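PDB 2QN0: neurotoxin from Clostridium botulinum, which acts as the zinc-dependent light-chain protease of botulinum neurotoxin serotype C1, which probably cleaves SNARE proteins. Local coordinates for residues 108-113 with 233-238; 114-119 with 324-329; 182-187 with 294-299; 190-195 with 229-234. All blocks are in the same frame, centred on the assembly; numbering follows the deposited sequence.

Interaction 1 (108-113 with 233-238); sequences YRLSTD and HAMHNL. With ZN (zinc ion), chain B.
The carbonyl oxygen of Arg109 accepts the backbone N-H of Asp113 at 3.0 Å and, weakly, that of Thr112, while CD2 of Leu238 rests 3.7 Å from the same oxygen. The end of helix 101-112 packs here on the C-terminal part of helix 223-238, the helix that carries the HExxH zinc-binding motif of this protease fold. The axes of segments 108-112 and 233-238, 10.3 Å apart at closest approach, are inclined at 47°, and the buried seam between them is filled by apolar side chains. Leu110 is central: its CG lies 3.7 Å from SD of Met235, and its CD2 also meets CB of Ala234 at 4.0 Å. Met235 is bent twice: chi2 (-76°) sets SD beside Leu110, and chi3 (-91°) turns CE to within 3.8 Å of CD of Arg109. Past that CD the extended arginine leads away from the seam, and its guanidinium forms salt bridges with Glu105 and Glu353. One turn before Asn237, His233 of the same helix binds zinc through NE2 at 2.1 Å. Where helix 101-112 gives way to loop, both methyls of Leu238, CD1 and CD2, lie 3.6 Å from the carbonyl oxygen of Asp113.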
# COMPACT_ATOMS: atom_id res chain seq x y z
N TYR A 108 7.91 -9.72 3.06
CA TYR A 108 9.19 -10.16 2.52
C TYR A 108 9.35 -9.69 1.07
O TYR A 108 10.36 -9.10 0.70
CB TYR A 108 9.29 -11.68 2.56
CG TYR A 108 10.53 -12.21 1.88
CD1 TYR A 108 11.78 -12.12 2.48
CD2 TYR A 108 10.46 -12.76 0.59
CE1 TYR A 108 12.94 -12.56 1.83
CE2 TYR A 108 11.60 -13.19 -0.07
CZ TYR A 108 12.83 -13.09 0.55
OH TYR A 108 13.97 -13.51 -0.11
N ARG A 109 8.34 -9.94 0.25
CA ARG A 109 8.41 -9.55 -1.15
C ARG A 109 8.53 -8.04 -1.33
O ARG A 109 9.40 -7.56 -2.06
CB ARG A 109 7.20 -10.08 -1.91
CG ARG A 109 7.12 -11.60 -1.89
CD ARG A 109 6.06 -12.14 -2.83
NE ARG A 109 5.88 -13.58 -2.64
CZ ARG A 109 5.17 -14.36 -3.44
NH1 ARG A 109 4.56 -13.86 -4.50
NH2 ARG A 109 5.06 -15.66 -3.16
N LEU A 110 7.66 -7.28 -0.67
CA LEU A 110 7.70 -5.83 -0.79
C LEU A 110 8.99 -5.20 -0.27
O LEU A 110 9.42 -4.16 -0.76
CB LEU A 110 6.51 -5.21 -0.06
CG LEU A 110 5.14 -5.38 -0.74
CD1 LEU A 110 4.05 -4.81 0.16
CD2 LEU A 110 5.15 -4.67 -2.09
N SER A 111 9.60 -5.83 0.73
CA SER A 111 10.82 -5.28 1.32
C SER A 111 12.10 -5.83 0.72
O SER A 111 13.18 -5.35 1.05
CB SER A 111 10.83 -5.53 2.83
OG SER A 111 10.98 -6.91 3.12
N THR A 112 11.99 -6.82 -0.16
CA THR A 112 13.17 -7.44 -0.77
C THR A 112 13.28 -7.24 -2.27
O THR A 112 14.33 -6.83 -2.77
CB THR A 112 13.20 -8.95 -0.47
OG1 THR A 112 13.15 -9.16 0.94
CG2 THR A 112 14.48 -9.57 -1.03
N ASP A 113 12.22 -7.54 -3.02
CA ASP A 113 12.28 -7.36 -4.47
C ASP A 113 12.22 -5.88 -4.81
O ASP A 113 11.59 -5.10 -4.10
CB ASP A 113 11.14 -8.12 -5.16
CG ASP A 113 11.39 -9.62 -5.20
OD1 ASP A 113 12.57 -10.02 -5.25
OD2 ASP A 113 10.42 -10.40 -5.18
N HIS A 233 -1.91 -3.07 -3.66
CA HIS A 233 -1.68 -2.16 -4.77
C HIS A 233 -0.17 -2.04 -4.96
O HIS A 233 0.33 -2.01 -6.08
CB HIS A 233 -2.26 -0.77 -4.49
CG HIS A 233 -3.76 -0.72 -4.58
ND1 HIS A 233 -4.45 -1.15 -5.70
CD2 HIS A 233 -4.69 -0.27 -3.71
CE1 HIS A 233 -5.74 -0.95 -5.51
NE2 HIS A 233 -5.91 -0.43 -4.31
N ALA A 234 0.56 -1.97 -3.84
CA ALA A 234 2.02 -1.86 -3.89
C ALA A 234 2.64 -3.09 -4.54
O ALA A 234 3.65 -2.99 -5.25
CB ALA A 234 2.59 -1.66 -2.48
N MET A 235 2.05 -4.26 -4.29
CA MET A 235 2.55 -5.49 -4.90
C MET A 235 2.38 -5.41 -6.41
O MET A 235 3.31 -5.73 -7.17
CB MET A 235 1.78 -6.70 -4.36
CG MET A 235 2.20 -7.14 -2.97
SD MET A 235 3.77 -8.03 -2.97
CE MET A 235 3.20 -9.71 -3.14
N HIS A 236 1.21 -4.98 -6.86
CA HIS A 236 0.96 -4.86 -8.29
C HIS A 236 1.94 -3.87 -8.91
O HIS A 236 2.47 -4.11 -10.00
CB HIS A 236 -0.48 -4.38 -8.54
CG HIS A 236 -1.52 -5.25 -7.90
ND1 HIS A 236 -2.79 -4.80 -7.64
CD2 HIS A 236 -1.48 -6.53 -7.48
CE1 HIS A 236 -3.49 -5.77 -7.07
NE2 HIS A 236 -2.72 -6.83 -6.97
N ASN A 237 2.19 -2.77 -8.20
CA ASN A 237 3.11 -1.73 -8.68
C ASN A 237 4.56 -2.20 -8.73
O ASN A 237 5.30 -1.87 -9.65
CB ASN A 237 3.05 -0.49 -7.79
CG ASN A 237 1.72 0.23 -7.87
OD1 ASN A 237 1.02 0.15 -8.88
ND2 ASN A 237 1.37 0.97 -6.82
N LEU A 238 4.97 -2.96 -7.72
CA LEU A 238 6.34 -3.46 -7.65
C LEU A 238 6.63 -4.46 -8.76
O LEU A 238 7.71 -4.44 -9.36
CB LEU A 238 6.58 -4.13 -6.29
CG LEU A 238 7.94 -4.80 -6.10
CD1 LEU A 238 9.07 -3.79 -6.37
CD2 LEU A 238 8.04 -5.36 -4.68
ZN ZN B . -7.64 0.04 -3.25
O HOH W 1 -7.36 1.81 -2.21

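Interaction 2 (114-119 with 324-329); sequences IPFPGN and QKLIRK
The Phe116 ring meets Leu326 obliquely, its CD1 lying 3.8 Å from CD1 of the leucine. One face of the ring carries CD of Pro117, 3.6 Å above the plane and offset toward the rim, and the ring of Phe127 packs with it edge-to-face. Pro117 and Leu326 reach toward each other tip to tip, CD to CD1 at 3.7 Å, so one leucine methyl touches both residues. The other methyl, CD2, lies 4.2 Å from CG1 of Ile114, whose side chain crosses the leucine at about a right angle. One turn along the helix, Lys329 makes the polar contact. Its CG stands anti to the backbone N (chi1 170°), and the chain beyond is fully extended, carrying NZ to Ile114 O at 2.7 Å. The nitrogen approaches at a C=O...N angle of 134°, tilted 32° from the carbonyl plane. NZ also bonds to Leu238 O, so this buried ammonium has two carbonyls that would help offset its charge. Water 2 accepts from Ile114 N at 3.0 Å and reaches Lys325 O only weakly. The loop that follows helix 101-112 is thus packed on helix 319-330 within the clostridial neurotoxin zinc protease domain, and in it a weak bond of 2.8 Å from Gly118 N to Phe116 O closes an inverse gamma turn centred on Pro117.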
# COMPACT_ATOMS: atom_id res chain seq x y z
N ILE A 114 12.87 -5.50 -5.90
CA ILE A 114 12.92 -4.10 -6.29
C ILE A 114 12.37 -3.82 -7.69
O ILE A 114 12.24 -4.72 -8.52
CB ILE A 114 14.37 -3.58 -6.28
CG1 ILE A 114 15.19 -4.30 -7.36
CG2 ILE A 114 15.01 -3.84 -4.91
CD1 ILE A 114 16.51 -3.61 -7.69
N PRO A 115 12.02 -2.56 -7.96
CA PRO A 115 11.50 -2.19 -9.27
C PRO A 115 12.65 -2.39 -10.25
O PRO A 115 13.81 -2.22 -9.87
CB PRO A 115 11.18 -0.71 -9.12
CG PRO A 115 10.82 -0.58 -7.68
CD PRO A 115 11.87 -1.44 -7.01
N PHE A 116 12.35 -2.76 -11.49
CA PHE A 116 13.43 -2.90 -12.46
C PHE A 116 13.98 -1.48 -12.57
O PHE A 116 13.22 -0.52 -12.63
CB PHE A 116 12.88 -3.33 -13.82
CG PHE A 116 13.95 -3.46 -14.88
CD1 PHE A 116 14.50 -4.70 -15.18
CD2 PHE A 116 14.41 -2.33 -15.56
CE1 PHE A 116 15.50 -4.82 -16.15
CE2 PHE A 116 15.41 -2.44 -16.52
CZ PHE A 116 15.96 -3.68 -16.81
N PRO A 117 15.32 -1.33 -12.60
CA PRO A 117 15.88 0.02 -12.71
C PRO A 117 15.74 0.62 -14.10
O PRO A 117 16.66 0.57 -14.91
CB PRO A 117 17.34 -0.18 -12.30
CG PRO A 117 17.63 -1.57 -12.78
CD PRO A 117 16.38 -2.33 -12.39
N GLY A 118 14.56 1.19 -14.37
CA GLY A 118 14.32 1.80 -15.66
C GLY A 118 12.84 1.93 -15.99
O GLY A 118 11.98 1.52 -15.21
N ASN A 119 12.56 2.54 -17.13
CA ASN A 119 11.19 2.70 -17.60
C ASN A 119 11.18 2.55 -19.12
O ASN A 119 12.18 2.17 -19.72
CB ASN A 119 10.60 4.06 -17.18
CG ASN A 119 11.35 5.24 -17.77
OD1 ASN A 119 12.06 5.11 -18.77
ND2 ASN A 119 11.19 6.40 -17.15
N GLN A 324 20.89 -10.81 -11.43
CA GLN A 324 20.47 -11.99 -10.69
C GLN A 324 19.28 -11.72 -9.77
O GLN A 324 18.38 -12.55 -9.65
CB GLN A 324 21.64 -12.53 -9.86
CG GLN A 324 22.76 -13.13 -10.70
CD GLN A 324 22.26 -14.23 -11.62
OE1 GLN A 324 21.63 -15.19 -11.18
NE2 GLN A 324 22.55 -14.09 -12.91
N LYS A 325 19.28 -10.56 -9.13
CA LYS A 325 18.17 -10.20 -8.24
C LYS A 325 16.87 -10.08 -9.02
O LYS A 325 15.81 -10.53 -8.57
CB LYS A 325 18.47 -8.88 -7.52
CG LYS A 325 19.57 -8.97 -6.47
CD LYS A 325 19.75 -7.65 -5.72
CE LYS A 325 20.80 -7.79 -4.62
NZ LYS A 325 21.00 -6.53 -3.85
N LEU A 326 16.94 -9.46 -10.19
CA LEU A 326 15.76 -9.28 -11.02
C LEU A 326 15.28 -10.61 -11.62
O LEU A 326 14.08 -10.83 -11.79
CB LEU A 326 16.05 -8.25 -12.11
CG LEU A 326 16.31 -6.86 -11.51
CD1 LEU A 326 16.96 -5.94 -12.53
CD2 LEU A 326 15.00 -6.27 -11.01
N ILE A 327 16.22 -11.50 -11.94
CA ILE A 327 15.86 -12.81 -12.47
C ILE A 327 15.03 -13.54 -11.42
O ILE A 327 14.03 -14.18 -11.74
CB ILE A 327 17.12 -13.64 -12.80
CG1 ILE A 327 17.80 -13.07 -14.05
CG2 ILE A 327 16.75 -15.11 -13.00
CD1 ILE A 327 19.16 -13.68 -14.36
N ARG A 328 15.44 -13.43 -10.15
CA ARG A 328 14.70 -14.08 -9.07
C ARG A 328 13.34 -13.42 -8.85
O ARG A 328 12.35 -14.11 -8.60
CB ARG A 328 15.50 -14.02 -7.75
CG ARG A 328 16.73 -14.93 -7.72
CD ARG A 328 17.27 -15.07 -6.29
NE ARG A 328 17.85 -13.83 -5.78
CZ ARG A 328 19.10 -13.42 -6.01
NH1 ARG A 328 19.92 -14.15 -6.75
NH2 ARG A 328 19.53 -12.28 -5.48
N LYS A 329 13.29 -12.10 -8.94
CA LYS A 329 12.04 -11.36 -8.76
C LYS A 329 10.95 -11.84 -9.72
O LYS A 329 9.85 -12.19 -9.31
CB LYS A 329 12.27 -9.86 -9.01
CG LYS A 329 10.99 -9.04 -9.08
CD LYS A 329 11.27 -7.60 -9.50
CE LYS A 329 9.97 -6.80 -9.62
NZ LYS A 329 10.22 -5.45 -10.21
O HOH W 2 14.52 -7.75 -6.90

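Interaction 3 (182-187 with 294-299); sequences AQEGFG and LDYYRS
Glu184 sets its CA over the centre of the Tyr296 ring, with its C over the same face: CA is 3.6 Å from the ring centroid and only 8° off the normal, a CH-pi contact. It joins the loop between strands 169-171 and 190-193 to helix 283-304 of the clostridial protease fold. This is the tight part. The glutamate side chain continues across the same ring, with CG 3.5 Å from CZ, and its carboxylate plane is turned 19° from the ring plane. Gln183 O comes obliquely to the ring, 3.4 Å from CE2. Next in the loop, Gly185 has a positive phi (79°) and brings its backbone close to the helix, its N lying 3.8 Å from CB of Tyr296. At the buried end, CA of Gly185 meets the edge of the Tyr297 ring, 4.0 Å from CE1. The hydroxyl of that tyrosine bonds to Tyr239 O.

The residues of the tight face, Gln183, Glu184 and Tyr296, are themselves partly exposed, and OE2 of Glu184 bonds to Thr179 OG1 instead of to the helix. The looser part is where the two backbones are bridged by water and do not touch directly. Water 3 lies over one face of the Phe186 ring, offset toward its rim. It donates to Tyr296 O at 2.8 Å and to Glu184 O at 2.9 Å.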
# COMPACT_ATOMS: atom_id res chain seq x y z
N ALA A 182 4.91 1.14 -13.54
CA ALA A 182 4.19 0.18 -12.70
C ALA A 182 3.19 -0.65 -13.50
O ALA A 182 2.75 -1.70 -13.04
CB ALA A 182 3.46 0.91 -11.58
N GLN A 183 2.85 -0.18 -14.69
CA GLN A 183 1.88 -0.87 -15.55
C GLN A 183 2.60 -1.57 -16.71
O GLN A 183 1.94 -2.15 -17.58
CB GLN A 183 0.89 0.14 -16.14
CG GLN A 183 0.20 1.02 -15.10
CD GLN A 183 -0.58 2.17 -15.72
OE1 GLN A 183 -0.46 2.46 -16.92
NE2 GLN A 183 -1.37 2.85 -14.91
N GLU A 184 3.93 -1.53 -16.70
CA GLU A 184 4.70 -2.09 -17.80
C GLU A 184 5.81 -3.08 -17.45
O GLU A 184 6.87 -3.07 -18.07
CB GLU A 184 5.28 -0.94 -18.62
CG GLU A 184 4.22 -0.04 -19.26
CD GLU A 184 4.78 1.28 -19.75
OE1 GLU A 184 5.98 1.34 -20.07
OE2 GLU A 184 4.01 2.27 -19.81
N GLY A 185 5.56 -3.93 -16.45
CA GLY A 185 6.55 -4.91 -16.05
C GLY A 185 7.70 -4.43 -15.18
O GLY A 185 8.16 -5.16 -14.30
N PHE A 186 8.18 -3.22 -15.41
CA PHE A 186 9.30 -2.68 -14.63
C PHE A 186 8.95 -2.58 -13.15
O PHE A 186 9.70 -3.04 -12.28
CB PHE A 186 9.66 -1.27 -15.09
CG PHE A 186 9.99 -1.16 -16.55
CD1 PHE A 186 11.20 -1.65 -17.04
CD2 PHE A 186 9.10 -0.57 -17.43
CE1 PHE A 186 11.51 -1.53 -18.40
CE2 PHE A 186 9.40 -0.45 -18.79
CZ PHE A 186 10.61 -0.93 -19.27
N GLY A 187 7.82 -1.95 -12.88
CA GLY A 187 7.42 -1.72 -11.51
C GLY A 187 8.01 -0.36 -11.17
O GLY A 187 8.79 0.18 -11.95
N LEU A 294 2.60 -10.43 -19.49
CA LEU A 294 3.58 -11.40 -19.95
C LEU A 294 4.48 -10.80 -21.04
O LEU A 294 5.69 -11.03 -21.04
CB LEU A 294 2.88 -12.66 -20.49
CG LEU A 294 3.78 -13.77 -21.05
CD1 LEU A 294 4.82 -14.20 -20.01
CD2 LEU A 294 2.92 -14.95 -21.45
N ASP A 295 3.89 -10.02 -21.95
CA ASP A 295 4.69 -9.40 -23.00
C ASP A 295 5.67 -8.39 -22.42
O ASP A 295 6.79 -8.27 -22.90
CB ASP A 295 3.80 -8.70 -24.04
CG ASP A 295 3.11 -9.68 -24.97
OD1 ASP A 295 3.72 -10.71 -25.32
OD2 ASP A 295 1.95 -9.41 -25.36
N TYR A 296 5.24 -7.67 -21.39
CA TYR A 296 6.13 -6.70 -20.76
C TYR A 296 7.26 -7.46 -20.07
O TYR A 296 8.40 -6.98 -20.02
CB TYR A 296 5.38 -5.84 -19.75
CG TYR A 296 4.59 -4.70 -20.37
CD1 TYR A 296 5.21 -3.76 -21.19
CD2 TYR A 296 3.22 -4.56 -20.12
CE1 TYR A 296 4.49 -2.69 -21.73
CE2 TYR A 296 2.49 -3.50 -20.66
CZ TYR A 296 3.13 -2.57 -21.46
OH TYR A 296 2.42 -1.52 -21.99
N TYR A 297 6.96 -8.63 -19.53
CA TYR A 297 7.97 -9.45 -18.85
C TYR A 297 8.98 -9.97 -19.87
O TYR A 297 10.17 -10.05 -19.58
CB TYR A 297 7.32 -10.62 -18.11
CG TYR A 297 6.89 -10.29 -16.69
CD1 TYR A 297 6.41 -9.02 -16.35
CD2 TYR A 297 6.95 -11.26 -15.68
CE1 TYR A 297 6.01 -8.72 -15.04
CE2 TYR A 297 6.54 -10.97 -14.37
CZ TYR A 297 6.08 -9.70 -14.06
OH TYR A 297 5.68 -9.42 -12.78
N ARG A 298 8.50 -10.33 -21.06
CA ARG A 298 9.40 -10.82 -22.10
C ARG A 298 10.36 -9.71 -22.50
O ARG A 298 11.54 -9.96 -22.75
CB ARG A 298 8.60 -11.29 -23.32
CG ARG A 298 7.83 -12.58 -23.09
CD ARG A 298 7.02 -12.97 -24.33
NE ARG A 298 6.20 -14.16 -24.09
CZ ARG A 298 6.69 -15.38 -23.92
NH1 ARG A 298 8.00 -15.59 -23.95
NH2 ARG A 298 5.87 -16.40 -23.71
N SER A 299 9.85 -8.48 -22.56
CA SER A 299 10.68 -7.35 -22.91
C SER A 299 11.75 -7.13 -21.83
O SER A 299 12.88 -6.73 -22.13
CB SER A 299 9.83 -6.09 -23.07
OG SER A 299 10.62 -4.99 -23.48
O HOH W 3 8.71 -4.16 -20.02

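Interaction 4 (190-195 with 229-234); sequences SIISIS and HELNHA. With ZN (zinc ion), chain B.
In Ile192 CG1 stands anti to the carbonyl carbon (chi1 -65°) and CG2 anti to the backbone N, a fork whose arms spread over Glu230, Leu231 and Ala234. CG2 rests on CB of Glu230 at 3.7 Å. CD1, at the end of the other arm, reaches CD2 of Leu231, also at 3.7 Å, the two side chains crossing at about a right angle, and it touches CB of Ala234 at 4.1 Å. Glu230 is bent at chi2 (-50°), which carries its CD away from the straight course of the chain, while its CG is touched by CD1 of Ile194 at 4.1 Å. The aliphatic part of the glutamate is thus packed against two isoleucines, and its carboxylate is held at both oxygens. OE1 bonds to Thr170 OG1 of the neighbouring strand; OE2 accepts from water 1 at 2.6 Å. That water is itself a zinc ligand at 2.1 Å, and His229 NE2 binds the metal at the same distance. On the far side of its ring, His229 ND1 bonds to Glu360, a second-shell residue that would fix the ring's rotation. At the strand's other end Ser190 OG bonds to Asn237 ND2 and lies 2.6 Å from water 4, which donates to Ala234 O at 2.9 Å. Strand and helix run nearly antiparallel, at 164°. His229 and His233, with Glu269 and water 1, complete the zinc site of an HExxH metalloprotease, and the glutamate touching the metal-bound water is consistent with the general-base position of that family.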
# COMPACT_ATOMS: atom_id res chain seq x y z
N SER A 190 6.36 2.90 -4.78
CA SER A 190 4.98 3.22 -4.42
C SER A 190 4.95 4.04 -3.13
O SER A 190 5.76 3.82 -2.23
CB SER A 190 4.16 1.95 -4.16
OG SER A 190 3.91 1.21 -5.34
N ILE A 191 4.02 4.98 -3.05
CA ILE A 191 3.83 5.76 -1.83
C ILE A 191 2.41 5.45 -1.40
O ILE A 191 1.46 5.61 -2.18
CB ILE A 191 3.99 7.28 -2.05
CG1 ILE A 191 5.46 7.62 -2.29
CG2 ILE A 191 3.45 8.04 -0.83
CD1 ILE A 191 5.75 9.11 -2.45
N ILE A 192 2.26 4.98 -0.17
CA ILE A 192 0.96 4.65 0.40
C ILE A 192 0.64 5.70 1.45
O ILE A 192 1.37 5.83 2.43
CB ILE A 192 0.99 3.26 1.09
CG1 ILE A 192 1.22 2.16 0.05
CG2 ILE A 192 -0.33 3.02 1.84
CD1 ILE A 192 1.36 0.76 0.65
N SER A 193 -0.44 6.45 1.25
CA SER A 193 -0.86 7.49 2.20
C SER A 193 -2.07 6.92 2.93
O SER A 193 -3.10 6.62 2.31
CB SER A 193 -1.21 8.77 1.46
OG SER A 193 -0.08 9.23 0.73
N ILE A 194 -1.97 6.81 4.25
CA ILE A 194 -3.03 6.15 5.00
C ILE A 194 -2.96 6.38 6.51
O ILE A 194 -1.93 6.82 7.04
CB ILE A 194 -2.88 4.63 4.76
CG1 ILE A 194 -4.01 3.84 5.40
CG2 ILE A 194 -1.53 4.17 5.32
CD1 ILE A 194 -3.91 2.34 5.11
N SER A 195 -4.06 6.09 7.18
CA SER A 195 -4.14 6.13 8.64
C SER A 195 -5.11 5.01 8.99
O SER A 195 -6.32 5.23 9.07
CB SER A 195 -4.68 7.46 9.16
OG SER A 195 -4.65 7.42 10.58
N HIS A 229 -4.67 -4.02 2.23
CA HIS A 229 -5.34 -3.73 0.96
C HIS A 229 -4.43 -2.83 0.13
O HIS A 229 -4.22 -3.08 -1.06
CB HIS A 229 -6.68 -3.03 1.21
CG HIS A 229 -7.34 -2.54 -0.04
ND1 HIS A 229 -8.42 -3.19 -0.62
CD2 HIS A 229 -7.08 -1.47 -0.83
CE1 HIS A 229 -8.79 -2.53 -1.71
NE2 HIS A 229 -7.99 -1.49 -1.86
N GLU A 230 -3.87 -1.78 0.75
CA GLU A 230 -2.98 -0.89 0.02
C GLU A 230 -1.67 -1.59 -0.33
O GLU A 230 -1.08 -1.32 -1.38
CB GLU A 230 -2.68 0.38 0.84
CG GLU A 230 -3.89 1.29 1.11
CD GLU A 230 -4.69 1.63 -0.14
OE1 GLU A 230 -4.09 1.95 -1.19
OE2 GLU A 230 -5.94 1.58 -0.07
N LEU A 231 -1.22 -2.50 0.53
CA LEU A 231 0.01 -3.24 0.23
C LEU A 231 -0.20 -4.08 -1.03
O LEU A 231 0.76 -4.40 -1.74
CB LEU A 231 0.42 -4.13 1.41
CG LEU A 231 0.86 -3.38 2.69
CD1 LEU A 231 1.25 -4.40 3.76
CD2 LEU A 231 2.04 -2.46 2.38
N ASN A 232 -1.44 -4.45 -1.31
CA ASN A 232 -1.72 -5.22 -2.52
C ASN A 232 -1.50 -4.34 -3.74
O ASN A 232 -0.98 -4.80 -4.76
CB ASN A 232 -3.15 -5.77 -2.51
CG ASN A 232 -3.34 -6.85 -1.47
OD1 ASN A 232 -2.37 -7.46 -1.02
ND2 ASN A 232 -4.59 -7.11 -1.09
N HIS A 233 -1.91 -3.07 -3.66
CA HIS A 233 -1.68 -2.16 -4.77
C HIS A 233 -0.17 -2.04 -4.96
O HIS A 233 0.33 -2.01 -6.08
CB HIS A 233 -2.26 -0.77 -4.49
CG HIS A 233 -3.76 -0.72 -4.58
ND1 HIS A 233 -4.45 -1.15 -5.70
CD2 HIS A 233 -4.69 -0.27 -3.71
CE1 HIS A 233 -5.74 -0.95 -5.51
NE2 HIS A 233 -5.91 -0.43 -4.31
N ALA A 234 0.56 -1.97 -3.84
CA ALA A 234 2.02 -1.86 -3.89
C ALA A 234 2.64 -3.09 -4.54
O ALA A 234 3.65 -2.99 -5.25
CB ALA A 234 2.59 -1.66 -2.48
ZN ZN B . -7.64 0.04 -3.25
O HOH W 4 5.46 -0.75 -4.80
O HOH W 1 -7.36 1.81 -2.21

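How the interactions relate
Interactions 1, 2 and 4 are buried, whereas interaction 3 is only partly so. Interactions 1 and 4 pack successive parts of helix 223-238, against a helix and a strand respectively, and share His233 and Ala234; Leu110 CD1 and Leu231 CD2, 3.8 Å apart, join their apolar cores. Interaction 4, at the chain's centre, combines that packing with metal chemistry. Interactions 2 and 3 lie farther out, about 11 Å apart between centres, and each sets a loop on a helix, one by apolar packing round a leucine and a lysine bond, the other by a CH-pi contact and a water bridge. Phe116 N and Phe186 O, 2.8 Å apart, link those loops, and Leu238 CD1 of interaction 1 packs 3.6 Å from Ile114 C of interaction 2.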